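Local coordinates for protein histone-lysine N-methyltransferase family member SUVH9 (Arabidopsis thaliana, PDB 4NJ5) that takes part in gene silencing, lacking methyltransferase activity and probably binding methylated DNA to recruit RNA polymerase V to chromatin in RNA-directed DNA methylation, at residues M168-G179 against Y191-S202. Sequence-based numbering, arbitrary orientation.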
ATOM      1  N   MET A 168      -3.476  -6.853  32.952  1.00 28.99           N
ATOM      2  CA  MET A 168      -4.650  -6.259  33.584  1.00 31.85           C
ATOM      3  C   MET A 168      -4.258  -5.687  34.932  1.00 34.72           C
ATOM      4  O   MET A 168      -4.599  -4.552  35.263  1.00 35.62           O
ATOM      5  CB  MET A 168      -5.765  -7.282  33.799  1.00 32.98           C
ATOM      6  CG  MET A 168      -6.917  -6.718  34.629  1.00 30.48           C
ATOM      7  SD  MET A 168      -8.222  -7.902  35.002  1.00 38.77           S
ATOM      8  CE  MET A 168      -7.329  -9.060  36.039  1.00 49.15           C
ATOM      9  N   TYR A 169      -3.537  -6.493  35.703  1.00 35.85           N
ATOM     10  CA  TYR A 169      -3.140  -6.115  37.052  1.00 36.55           C
ATOM     11  C   TYR A 169      -2.276  -4.860  37.075  1.00 37.22           C
ATOM     12  O   TYR A 169      -2.499  -3.968  37.891  1.00 38.91           O
ATOM     13  CB  TYR A 169      -2.408  -7.276  37.729  1.00 43.30           C
ATOM     14  CG  TYR A 169      -1.876  -6.970  39.112  1.00 48.20           C
ATOM     15  CD1 TYR A 169      -2.658  -7.175  40.241  1.00 48.22           C
ATOM     16  CD2 TYR A 169      -0.584  -6.491  39.288  1.00 50.66           C
ATOM     17  CE1 TYR A 169      -2.171  -6.904  41.504  1.00 51.83           C
ATOM     18  CE2 TYR A 169      -0.091  -6.215  40.544  1.00 51.61           C
ATOM     19  CZ  TYR A 169      -0.887  -6.424  41.649  1.00 55.50           C
ATOM     20  OH  TYR A 169      -0.397  -6.151  42.906  1.00 63.42           O
ATOM     21  N   TYR A 170      -1.293  -4.790  36.182  1.00 39.07           N
ATOM     22  CA  TYR A 170      -0.346  -3.676  36.191  1.00 39.70           C
ATOM     23  C   TYR A 170      -0.765  -2.525  35.277  1.00 39.33           C
ATOM     24  O   TYR A 170      -0.014  -1.569  35.092  1.00 42.20           O
ATOM     25  CB  TYR A 170       1.065  -4.158  35.838  1.00 33.53           C
ATOM     26  CG  TYR A 170       1.665  -5.099  36.862  1.00 34.71           C
ATOM     27  CD1 TYR A 170       2.194  -4.617  38.054  1.00 40.50           C
ATOM     28  CD2 TYR A 170       1.704  -6.467  36.636  1.00 32.62           C
ATOM     29  CE1 TYR A 170       2.743  -5.475  38.994  1.00 39.97           C
ATOM     30  CE2 TYR A 170       2.248  -7.332  37.566  1.00 34.15           C
ATOM     31  CZ  TYR A 170       2.763  -6.834  38.745  1.00 36.32           C
ATOM     32  OH  TYR A 170       3.311  -7.698  39.664  1.00 37.99           O
ATOM     33  N   GLY A 171      -1.967  -2.621  34.717  1.00 34.64           N
ATOM     34  CA  GLY A 171      -2.504  -1.582  33.856  1.00 35.04           C
ATOM     35  C   GLY A 171      -1.697  -1.353  32.592  1.00 33.24           C
ATOM     36  O   GLY A 171      -1.538  -0.220  32.141  1.00 32.53           O
ATOM     37  N   ILE A 172      -1.197  -2.440  32.015  1.00 35.36           N
ATOM     38  CA  ILE A 172      -0.317  -2.363  30.852  1.00 35.95           C
ATOM     39  C   ILE A 172      -1.040  -1.978  29.567  1.00 35.01           C
ATOM     40  O   ILE A 172      -2.066  -2.563  29.214  1.00 40.35           O
ATOM     41  CB  ILE A 172       0.436  -3.693  30.630  1.00 38.18           C
ATOM     42  CG1 ILE A 172       1.412  -3.943  31.783  1.00 39.60           C
ATOM     43  CG2 ILE A 172       1.163  -3.694  29.291  1.00 35.97           C
ATOM     44  CD1 ILE A 172       2.372  -2.799  32.036  1.00 36.92           C
ATOM     45  N   GLU A 173      -0.500  -0.980  28.875  1.00 28.44           N
ATOM     46  CA  GLU A 173      -0.955  -0.646  27.536  1.00 31.19           C
ATOM     47  C   GLU A 173      -0.705  -1.828  26.613  1.00 33.39           C
ATOM     48  O   GLU A 173       0.435  -2.262  26.447  1.00 38.21           O
ATOM     49  CB  GLU A 173      -0.184   0.556  27.001  1.00 46.00           C
ATOM     50  CG  GLU A 173      -0.663   1.898  27.501  1.00 56.09           C
ATOM     51  CD  GLU A 173       0.209   3.042  27.009  1.00 65.28           C
ATOM     52  OE1 GLU A 173       1.449   2.887  26.992  1.00 67.80           O
ATOM     53  OE2 GLU A 173      -0.344   4.095  26.627  1.00 67.43           O
ATOM     54  N   VAL A 174      -1.769  -2.339  26.005  1.00 23.87           N
ATOM     55  CA  VAL A 174      -1.662  -3.476  25.097  1.00 22.06           C
ATOM     56  C   VAL A 174      -1.973  -3.073  23.657  1.00 21.39           C
ATOM     57  O   VAL A 174      -3.017  -2.489  23.381  1.00 21.62           O
ATOM     58  CB  VAL A 174      -2.610  -4.610  25.525  1.00 26.10           C
ATOM     59  CG1 VAL A 174      -2.618  -5.722  24.492  1.00 22.39           C
ATOM     60  CG2 VAL A 174      -2.222  -5.142  26.901  1.00 27.27           C
ATOM     61  N   ARG A 175      -1.061  -3.383  22.740  1.00 20.75           N
ATOM     62  CA  ARG A 175      -1.310  -3.150  21.322  1.00 25.26           C
ATOM     63  C   ARG A 175      -2.315  -4.163  20.779  1.00 21.71           C
ATOM     64  O   ARG A 175      -2.228  -5.357  21.067  1.00 20.57           O
ATOM     65  CB  ARG A 175      -0.008  -3.212  20.517  1.00 24.00           C
ATOM     66  CG  ARG A 175       0.995  -2.122  20.874  1.00 23.55           C
ATOM     67  CD  ARG A 175       2.223  -2.166  19.976  1.00 25.07           C
ATOM     68  NE  ARG A 175       3.016  -3.377  20.171  1.00 28.60           N
ATOM     69  CZ  ARG A 175       3.970  -3.512  21.089  1.00 31.95           C
ATOM     70  NH1 ARG A 175       4.251  -2.511  21.913  1.00 26.54           N
ATOM     71  NH2 ARG A 175       4.640  -4.652  21.189  1.00 35.52           N
ATOM     72  N   VAL A 176      -3.281  -3.673  20.012  1.00 18.74           N
ATOM     73  CA  VAL A 176      -4.239  -4.541  19.343  1.00 18.79           C
ATOM     74  C   VAL A 176      -4.052  -4.460  17.834  1.00 23.21           C
ATOM     75  O   VAL A 176      -4.120  -3.378  17.247  1.00 25.20           O
ATOM     76  CB  VAL A 176      -5.689  -4.155  19.683  1.00 18.40           C
ATOM     77  CG1 VAL A 176      -6.660  -4.841  18.728  1.00 17.80           C
ATOM     78  CG2 VAL A 176      -6.003  -4.509  21.126  1.00 19.51           C
ATOM     79  N   ILE A 177      -3.799  -5.605  17.210  1.00 18.65           N
ATOM     80  CA  ILE A 177      -3.735  -5.673  15.758  1.00 19.24           C
ATOM     81  C   ILE A 177      -4.877  -6.542  15.253  1.00 21.03           C
ATOM     82  O   ILE A 177      -4.991  -7.716  15.623  1.00 16.29           O
ATOM     83  CB  ILE A 177      -2.403  -6.248  15.243  1.00 22.61           C
ATOM     84  CG1 ILE A 177      -1.240  -5.301  15.548  1.00 22.38           C
ATOM     85  CG2 ILE A 177      -2.488  -6.493  13.737  1.00 22.96           C
ATOM     86  CD1 ILE A 177      -0.659  -5.445  16.943  1.00 25.83           C
ATOM     87  N   ARG A 178      -5.730  -5.964  14.416  1.00 17.16           N
ATOM     88  CA  ARG A 178      -6.875  -6.702  13.910  1.00 16.28           C
ATOM     89  C   ARG A 178      -6.576  -7.373  12.575  1.00 19.78           C
ATOM     90  O   ARG A 178      -5.988  -6.769  11.678  1.00 23.73           O
ATOM     91  CB  ARG A 178      -8.122  -5.816  13.832  1.00 18.36           C
ATOM     92  CG  ARG A 178      -9.279  -6.354  14.669  1.00 21.02           C
ATOM     93  CD  ARG A 178     -10.507  -5.466  14.626  1.00 24.13           C
ATOM     94  NE  ARG A 178     -10.412  -4.341  15.553  1.00 29.53           N
ATOM     95  CZ  ARG A 178     -11.065  -4.261  16.709  1.00 27.67           C
ATOM     96  NH1 ARG A 178     -10.916  -3.193  17.480  1.00 23.33           N
ATOM     97  NH2 ARG A 178     -11.871  -5.242  17.094  1.00 26.66           N
ATOM     98  N   GLY A 179      -6.965  -8.640  12.467  1.00 19.50           N
ATOM     99  CA  GLY A 179      -6.827  -9.390  11.233  1.00 20.84           C
ATOM    100  C   GLY A 179      -8.167  -9.511  10.535  1.00 20.28           C
ATOM    101  O   GLY A 179      -9.157  -9.930  11.138  1.00 19.43           O
ATOM    102  N   TYR A 191      -3.799  -6.995   7.931  1.00 19.31           N
ATOM    103  CA  TYR A 191      -3.629  -6.708   9.355  1.00 17.46           C
ATOM    104  C   TYR A 191      -3.533  -5.208   9.572  1.00 19.27           C
ATOM    105  O   TYR A 191      -2.710  -4.533   8.952  1.00 23.56           O
ATOM    106  CB  TYR A 191      -2.392  -7.411   9.930  1.00 17.95           C
ATOM    107  CG  TYR A 191      -2.486  -8.911   9.847  1.00 17.56           C
ATOM    108  CD1 TYR A 191      -3.412  -9.606  10.611  1.00 16.59           C
ATOM    109  CD2 TYR A 191      -1.670  -9.631   8.988  1.00 20.53           C
ATOM    110  CE1 TYR A 191      -3.519 -10.977  10.525  1.00 18.56           C
ATOM    111  CE2 TYR A 191      -1.766 -11.002   8.897  1.00 22.90           C
ATOM    112  CZ  TYR A 191      -2.696 -11.671   9.665  1.00 23.91           C
ATOM    113  OH  TYR A 191      -2.797 -13.040   9.576  1.00 30.48           O
ATOM    114  N   VAL A 192      -4.385  -4.685  10.446  1.00 16.72           N
ATOM    115  CA  VAL A 192      -4.398  -3.256  10.709  1.00 17.54           C
ATOM    116  C   VAL A 192      -4.182  -2.963  12.191  1.00 17.65           C
ATOM    117  O   VAL A 192      -4.751  -3.620  13.060  1.00 17.34           O
ATOM    118  CB  VAL A 192      -5.695  -2.589  10.187  1.00 18.44           C
ATOM    119  CG1 VAL A 192      -6.924  -3.171  10.872  1.00 18.49           C
ATOM    120  CG2 VAL A 192      -5.628  -1.078  10.368  1.00 19.56           C
ATOM    121  N   TYR A 193      -3.330  -1.987  12.474  1.00 20.73           N
ATOM    122  CA  TYR A 193      -3.048  -1.599  13.846  1.00 19.12           C
ATOM    123  C   TYR A 193      -4.135  -0.655  14.352  1.00 19.77           C
ATOM    124  O   TYR A 193      -4.385   0.386  13.753  1.00 20.73           O
ATOM    125  CB  TYR A 193      -1.667  -0.950  13.917  1.00 19.24           C
ATOM    126  CG  TYR A 193      -1.314  -0.373  15.264  1.00 24.77           C
ATOM    127  CD1 TYR A 193      -1.317  -1.164  16.405  1.00 24.95           C
ATOM    128  CD2 TYR A 193      -0.951   0.964  15.392  1.00 21.89           C
ATOM    129  CE1 TYR A 193      -0.985  -0.638  17.640  1.00 26.42           C
ATOM    130  CE2 TYR A 193      -0.617   1.498  16.622  1.00 23.58           C
ATOM    131  CZ  TYR A 193      -0.633   0.693  17.741  1.00 22.26           C
ATOM    132  OH  TYR A 193      -0.305   1.222  18.964  1.00 23.54           O
ATOM    133  N   ASP A 194      -4.793  -1.030  15.447  1.00 19.77           N
ATOM    134  CA  ASP A 194      -5.887  -0.228  15.992  1.00 20.99           C
ATOM    135  C   ASP A 194      -5.508   0.536  17.259  1.00 22.08           C
ATOM    136  O   ASP A 194      -6.362   1.155  17.891  1.00 23.28           O
ATOM    137  CB  ASP A 194      -7.123  -1.094  16.265  1.00 24.19           C
ATOM    138  CG  ASP A 194      -7.962  -1.331  15.020  1.00 24.87           C
ATOM    139  OD1 ASP A 194      -7.833  -0.553  14.048  1.00 21.13           O
ATOM    140  OD2 ASP A 194      -8.761  -2.294  15.021  1.00 21.64           O
ATOM    141  N   GLY A 195      -4.236   0.488  17.638  1.00 21.90           N
ATOM    142  CA  GLY A 195      -3.771   1.264  18.771  1.00 23.23           C
ATOM    143  C   GLY A 195      -3.736   0.532  20.102  1.00 23.74           C
ATOM    144  O   GLY A 195      -3.542  -0.687  20.160  1.00 21.67           O
ATOM    145  N   LEU A 196      -3.938   1.290  21.177  1.00 24.55           N
ATOM    146  CA  LEU A 196      -3.731   0.792  22.531  1.00 24.76           C
ATOM    147  C   LEU A 196      -5.030   0.556  23.293  1.00 25.03           C
ATOM    148  O   LEU A 196      -5.951   1.369  23.252  1.00 34.02           O
ATOM    149  CB  LEU A 196      -2.831   1.755  23.309  1.00 28.32           C
ATOM    150  CG  LEU A 196      -1.474   2.019  22.653  1.00 29.27           C
ATOM    151  CD1 LEU A 196      -0.680   3.064  23.423  1.00 30.58           C
ATOM    152  CD2 LEU A 196      -0.691   0.719  22.531  1.00 25.07           C
ATOM    153  N   PHE A 197      -5.084  -0.571  23.989  1.00 24.10           N
ATOM    154  CA  PHE A 197      -6.234  -0.962  24.784  1.00 24.32           C
ATOM    155  C   PHE A 197      -5.724  -1.344  26.165  1.00 25.81           C
ATOM    156  O   PHE A 197      -4.556  -1.678  26.326  1.00 26.87           O
ATOM    157  CB  PHE A 197      -6.922  -2.180  24.159  1.00 23.72           C
ATOM    158  CG  PHE A 197      -7.752  -1.871  22.938  1.00 25.27           C
ATOM    159  CD1 PHE A 197      -7.161  -1.424  21.765  1.00 22.24           C
ATOM    160  CD2 PHE A 197      -9.124  -2.067  22.957  1.00 24.49           C
ATOM    161  CE1 PHE A 197      -7.926  -1.162  20.641  1.00 22.29           C
ATOM    162  CE2 PHE A 197      -9.895  -1.798  21.843  1.00 25.91           C
ATOM    163  CZ  PHE A 197      -9.295  -1.348  20.680  1.00 25.46           C
ATOM    164  N   ARG A 198      -6.595  -1.300  27.164  1.00 30.92           N
ATOM    165  CA  ARG A 198      -6.235  -1.805  28.484  1.00 31.85           C
ATOM    166  C   ARG A 198      -7.162  -2.937  28.887  1.00 30.22           C
ATOM    167  O   ARG A 198      -8.348  -2.918  28.564  1.00 29.75           O
ATOM    168  CB  ARG A 198      -6.247  -0.694  29.538  1.00 35.41           C
ATOM    169  CG  ARG A 198      -4.906  -0.002  29.700  1.00 39.51           C
ATOM    170  CD  ARG A 198      -4.845   0.839  30.964  1.00 41.58           C
ATOM    171  NE  ARG A 198      -3.629   1.645  31.000  1.00 42.02           N
ATOM    172  CZ  ARG A 198      -3.548   2.891  30.542  1.00 44.10           C
ATOM    173  NH1 ARG A 198      -4.619   3.476  30.022  1.00 47.19           N
ATOM    174  NH2 ARG A 198      -2.400   3.552  30.606  1.00 40.44           N
ATOM    175  N   ILE A 199      -6.611  -3.930  29.577  1.00 33.29           N
ATOM    176  CA  ILE A 199      -7.406  -5.048  30.060  1.00 33.12           C
ATOM    177  C   ILE A 199      -8.009  -4.641  31.392  1.00 33.87           C
ATOM    178  O   ILE A 199      -7.285  -4.379  32.349  1.00 39.45           O
ATOM    179  CB  ILE A 199      -6.550  -6.315  30.240  1.00 31.80           C
ATOM    180  CG1 ILE A 199      -5.679  -6.554  29.004  1.00 30.74           C
ATOM    181  CG2 ILE A 199      -7.435  -7.521  30.511  1.00 31.80           C
ATOM    182  CD1 ILE A 199      -4.622  -7.615  29.199  1.00 20.91           C
ATOM    183  N   VAL A 200      -9.334  -4.569  31.454  1.00 27.47           N
ATOM    184  CA  VAL A 200      -9.995  -4.027  32.640  1.00 29.40           C
ATOM    185  C   VAL A 200     -10.766  -5.081  33.421  1.00 29.64           C
ATOM    186  O   VAL A 200     -11.311  -4.793  34.489  1.00 30.21           O
ATOM    187  CB  VAL A 200     -10.957  -2.888  32.272  1.00 45.75           C
ATOM    188  CG1 VAL A 200     -10.219  -1.810  31.494  1.00 49.02           C
ATOM    189  CG2 VAL A 200     -12.129  -3.429  31.467  1.00 46.69           C
ATOM    190  N   ASP A 201     -10.816  -6.295  32.882  1.00 30.86           N
ATOM    191  CA  ASP A 201     -11.494  -7.396  33.556  1.00 30.26           C
ATOM    192  C   ASP A 201     -11.062  -8.746  32.992  1.00 25.06           C
ATOM    193  O   ASP A 201     -10.667  -8.844  31.835  1.00 22.64           O
ATOM    194  CB  ASP A 201     -13.013  -7.238  33.462  1.00 31.32           C
ATOM    195  CG  ASP A 201     -13.744  -8.074  34.491  1.00 36.31           C
ATOM    196  OD1 ASP A 201     -13.081  -8.569  35.425  1.00 35.27           O
ATOM    197  OD2 ASP A 201     -14.977  -8.232  34.372  1.00 41.41           O
ATOM    198  N   SER A 202     -11.126  -9.782  33.821  1.00 28.20           N
ATOM    199  CA  SER A 202     -10.779 -11.133  33.390  1.00 30.81           C
ATOM    200  C   SER A 202     -11.591 -12.153  34.168  1.00 30.18           C
ATOM    201  O   SER A 202     -11.953 -11.917  35.322  1.00 35.00           O
ATOM    202  CB  SER A 202      -9.293 -11.404  33.612  1.00 35.74           C
ATOM    203  OG  SER A 202      -9.029 -11.630  34.985  1.00 42.04           O
TER
HETATM  204  O   HOH W   1      -6.121  -2.367  33.986  1.00 41.06           O
HETATM  205  O   HOH W   2      -3.759  -3.560  30.771  1.00 22.18           O
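Arg178 bends at chi3 (-82°), which turns its guanidinium across Asp194, the two side chains crossing at about a right angle, so that NE meets OD2 at 2.7 Å in a salt bridge. The N-H points almost straight at the oxygen (175°) and the carboxylate oxygen lies in the guanidinium plane; NH1 adds a weak bond to the same OD2. Arg198 instead runs extended from CG to NE, and its NE donates to Gly171 O at 3.0 Å, approaching from above the carbonyl plane. One face of this guanidinium lies over Glu173 CG; Glu173 OE2 stands 4.5 Å from Arg198 NH2, well out of the guanidinium plane, so only the opposite charges act and no N-H points at it. A leucine in place of Arg198 would probably leave Gly171 O without this donor and the Glu173 carboxylate without its nearby positive charge. Between Arg178 and Arg198 along the hairpin, Val176 CG2 packs against the Phe197 ring, 3.4 Å from CD1, while Leu196 CD2 lies beside Arg175 CG. Six backbone hydrogen bonds zip strand 174-179 antiparallel to strand 191-202, with a beta bulge: Val176 N bonds Gly195 O and Val176 O accepts from Asp194 N, shifting the register by one residue. Beyond the ladder, Met168 CG presses on Ile199 O (3.3 Å) and CE reaches Ser202 OG. One water bridges Met168 O and Ile199 O. Gly171, at positive phi, is the C-prime residue of the Schellman motif ending helix 159-169, from which the chain turns into the hairpin. This hairpin belongs to the SRA domain's mixed sheet, where strand 117-124 pairs parallel with 174-180 and strand 212-220 antiparallel with 190-206. Asp135 gives Arg178 a second acidic partner, and helix 228-240 covers Val192 through Ser229 and Leu232.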